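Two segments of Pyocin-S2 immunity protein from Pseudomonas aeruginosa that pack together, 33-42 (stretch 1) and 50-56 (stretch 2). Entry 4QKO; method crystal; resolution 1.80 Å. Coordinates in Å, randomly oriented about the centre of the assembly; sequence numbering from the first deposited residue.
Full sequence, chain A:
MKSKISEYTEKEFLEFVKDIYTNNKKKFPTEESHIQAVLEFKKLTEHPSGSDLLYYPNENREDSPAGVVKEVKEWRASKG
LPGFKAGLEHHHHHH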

# COMPACT_ATOMS: atom_id res chain seq x y z
N SER A 33 -7.01 0.99 -10.99
CA SER A 33 -6.71 -0.12 -11.87
C SER A 33 -5.70 -1.08 -11.22
O SER A 33 -5.79 -2.32 -11.39
CB SER A 33 -6.15 0.29 -13.23
OG SER A 33 -4.85 0.86 -13.16
N HIS A 34 -4.71 -0.52 -10.52
CA HIS A 34 -3.74 -1.37 -9.83
C HIS A 34 -4.40 -2.17 -8.71
O HIS A 34 -4.07 -3.35 -8.50
CB HIS A 34 -2.61 -0.50 -9.24
CG HIS A 34 -1.42 -1.27 -8.85
ND1 HIS A 34 -1.26 -1.75 -7.56
CD2 HIS A 34 -0.32 -1.64 -9.54
CE1 HIS A 34 -0.11 -2.39 -7.49
NE2 HIS A 34 0.50 -2.34 -8.67
N ILE A 35 -5.28 -1.54 -7.96
CA ILE A 35 -5.94 -2.24 -6.87
C ILE A 35 -6.71 -3.42 -7.41
O ILE A 35 -6.68 -4.53 -6.82
CB ILE A 35 -6.85 -1.31 -6.04
CG1 ILE A 35 -6.03 -0.33 -5.20
CG2 ILE A 35 -7.74 -2.13 -5.10
CD1 ILE A 35 -6.77 0.86 -4.61
N GLN A 36 -7.39 -3.21 -8.54
CA GLN A 36 -8.11 -4.30 -9.19
C GLN A 36 -7.25 -5.45 -9.61
O GLN A 36 -7.62 -6.61 -9.41
CB GLN A 36 -8.90 -3.78 -10.40
CG GLN A 36 -10.14 -3.09 -9.93
CD GLN A 36 -10.97 -4.04 -9.04
OE1 GLN A 36 -11.30 -5.17 -9.47
NE2 GLN A 36 -11.26 -3.60 -7.78
N ALA A 37 -6.08 -5.15 -10.13
CA ALA A 37 -5.15 -6.20 -10.53
C ALA A 37 -4.63 -6.99 -9.29
O ALA A 37 -4.51 -8.19 -9.34
CB ALA A 37 -4.01 -5.58 -11.24
N VAL A 38 -4.31 -6.30 -8.19
CA VAL A 38 -3.96 -6.97 -6.95
C VAL A 38 -5.10 -7.92 -6.47
O VAL A 38 -4.83 -9.06 -6.12
CB VAL A 38 -3.57 -6.00 -5.87
CG1 VAL A 38 -3.38 -6.73 -4.53
CG2 VAL A 38 -2.25 -5.35 -6.22
N LEU A 39 -6.34 -7.46 -6.51
CA LEU A 39 -7.52 -8.30 -6.14
C LEU A 39 -7.67 -9.43 -7.09
O LEU A 39 -7.87 -10.56 -6.66
CB LEU A 39 -8.79 -7.45 -6.08
CG LEU A 39 -8.83 -6.41 -4.91
CD1 LEU A 39 -10.02 -5.46 -5.03
CD2 LEU A 39 -8.85 -7.06 -3.52
N GLU A 40 -7.44 -9.19 -8.38
CA GLU A 40 -7.39 -10.27 -9.36
C GLU A 40 -6.28 -11.32 -9.07
O GLU A 40 -6.54 -12.51 -9.18
CB GLU A 40 -7.26 -9.75 -10.80
CG GLU A 40 -8.56 -9.17 -11.32
CD GLU A 40 -8.53 -8.53 -12.74
OE1 GLU A 40 -8.01 -9.17 -13.70
OE2 GLU A 40 -9.12 -7.43 -12.91
N PHE A 41 -5.06 -10.85 -8.74
CA PHE A 41 -3.96 -11.72 -8.34
C PHE A 41 -4.38 -12.62 -7.19
O PHE A 41 -4.14 -13.83 -7.24
CB PHE A 41 -2.75 -10.87 -7.97
CG PHE A 41 -1.62 -11.60 -7.36
CD1 PHE A 41 -0.66 -12.23 -8.15
CD2 PHE A 41 -1.46 -11.64 -5.98
CE1 PHE A 41 0.42 -12.89 -7.56
CE2 PHE A 41 -0.37 -12.30 -5.40
CZ PHE A 41 0.57 -12.94 -6.17
N LYS A 42 -4.93 -12.04 -6.16
CA LYS A 42 -5.31 -12.83 -4.94
C LYS A 42 -6.29 -13.93 -5.32
O LYS A 42 -6.14 -15.11 -4.93
CB LYS A 42 -5.99 -11.92 -3.94
CG LYS A 42 -5.04 -11.03 -3.21
CD LYS A 42 -5.69 -9.83 -2.54
CE LYS A 42 -6.92 -10.13 -1.73
NZ LYS A 42 -6.51 -10.66 -0.40
N GLY A 50 -2.19 -14.21 -0.04
CA GLY A 50 -2.76 -13.13 -0.85
C GLY A 50 -1.72 -12.11 -1.29
O GLY A 50 -0.66 -12.46 -1.78
N SER A 51 -2.00 -10.83 -1.05
CA SER A 51 -1.10 -9.73 -1.51
C SER A 51 0.23 -9.72 -0.73
O SER A 51 1.18 -9.05 -1.13
CB SER A 51 -1.78 -8.37 -1.43
OG SER A 51 -2.29 -8.04 -0.17
N ASP A 52 0.33 -10.46 0.40
CA ASP A 52 1.57 -10.43 1.14
C ASP A 52 2.66 -11.07 0.30
O ASP A 52 3.78 -10.77 0.53
CB ASP A 52 1.57 -11.15 2.49
CG ASP A 52 0.68 -10.50 3.53
OD1 ASP A 52 0.15 -9.41 3.29
OD2 ASP A 52 0.52 -11.12 4.66
N LEU A 53 2.32 -11.92 -0.69
CA LEU A 53 3.30 -12.51 -1.61
C LEU A 53 4.06 -11.40 -2.32
O LEU A 53 5.22 -11.54 -2.55
CB LEU A 53 2.60 -13.36 -2.66
CG LEU A 53 1.96 -14.65 -2.17
CD1 LEU A 53 1.34 -15.38 -3.32
CD2 LEU A 53 2.99 -15.56 -1.53
N LEU A 54 3.33 -10.32 -2.64
CA LEU A 54 3.95 -9.22 -3.32
C LEU A 54 4.67 -8.25 -2.42
O LEU A 54 5.73 -7.77 -2.76
CB LEU A 54 2.85 -8.43 -4.04
CG LEU A 54 1.97 -9.14 -5.09
CD1 LEU A 54 0.82 -8.27 -5.42
CD2 LEU A 54 2.76 -9.38 -6.34
N TYR A 55 4.07 -7.89 -1.30
CA TYR A 55 4.52 -6.80 -0.44
C TYR A 55 5.18 -7.14 0.87
O TYR A 55 5.92 -6.33 1.42
CB TYR A 55 3.41 -5.80 -0.23
CG TYR A 55 2.88 -5.30 -1.58
CD1 TYR A 55 3.70 -4.62 -2.45
CD2 TYR A 55 1.64 -5.64 -2.01
CE1 TYR A 55 3.24 -4.21 -3.72
CE2 TYR A 55 1.15 -5.20 -3.24
CZ TYR A 55 1.96 -4.51 -4.10
OH TYR A 55 1.53 -4.18 -5.36
N TYR A 56 4.92 -8.32 1.39
CA TYR A 56 5.43 -8.70 2.66
C TYR A 56 5.91 -10.15 2.54
O TYR A 56 5.39 -11.09 3.23
CB TYR A 56 4.37 -8.56 3.78
CG TYR A 56 3.86 -7.17 3.90
CD1 TYR A 56 4.52 -6.27 4.69
CD2 TYR A 56 2.74 -6.78 3.20
CE1 TYR A 56 4.04 -4.94 4.81
CE2 TYR A 56 2.24 -5.50 3.28
CZ TYR A 56 2.95 -4.57 4.08
OH TYR A 56 2.52 -3.29 4.17

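The contact between the two stretches is a small, largely apolar packing of one face of a helix against a tight turn and the short helix that follows it, held by van der Waals contact without a single hydrogen bond across it. It buries 350 Å², both sides summed. Stretch 1 is helical throughout, and the residues it contributes, His 34, Val 38, Phe 41 and Lys 42, are spaced three, four or one apart, so that they line the same side of the helix; Ser 33, Ile 35, Gln 36, Ala 37, Leu 39 and Glu 40 make no contact with stretch 2.

Phe 41 is the largest contributor, with 80 Å² covered. Its CA-to-CB bond points toward stretch 2, and with chi1 at 172° (t) the ring extends among three residues of the partner. Leu 54 lies over one face of the ring, its CG 3.9 Å from Phe 41 CE2. Leu 53 approaches obliquely, with CD1 3.8 Å from Phe 41 CZ. At the ring edge, near its plane, Gly 50 O, the carbonyl oxygen, comes within 3.6 Å of Phe 41 CE2, an arrangement that brings the electron-rich oxygen to the slightly positive rim of the ring. The same oxygen also accepts a hydrogen bond within its own stretch, from Leu 53 N to Gly 50 O at 3.2 Å.

One turn back along the helix, Val 38 also points toward stretch 2 and meets it with both methyl groups. Val 38 CG1 lies 3.9 Å from Ser 51 CB, while Val 38 CG2 is 4.3 Å from Leu 54 CD1 and 4.0 Å from Tyr 55 OH. Leu 54 thus touches both Val 38 and Phe 41, joining two successive positions on the helix face.

A further turn back, the contact becomes more polar. His 34 and Tyr 55 both have CA-to-CB bonds directed sideways, yet the ends of their side chains converge: Tyr 55 OH reaches His 34 CE1 at 3.2 Å, at the edge of the imidazole and near its plane. The approach is to a ring carbon, and both imidazole nitrogens are hydrogen-bonded elsewhere in the structure.

At the other end, the backbones come closest, with the CA atoms of Lys 42 and Gly 50 4.8 Å apart. Here the aliphatic part of Lys 42 packs against the turn: its CG is 3.9 Å from Gly 50 CA and 3.7 Å from Ser 51 N, and its CD is 4.3 Å from Ser 51 CB. Its amino group is hydrogen-bonded elsewhere. The positive phi of Gly 50, 47°, by itself favours glycine, and space is also short, since an ideal CB would sit 3.2 Å from Lys 42 NZ. Within stretch 2, Ser 51 O accepts backbone hydrogen bonds from Leu 54 N at 2.9 Å and from Tyr 55 N at 3.1 Å, bonds internal to stretch 2 that hold the backbone from which the side chains of Leu 54 and Tyr 55 reach stretch 1.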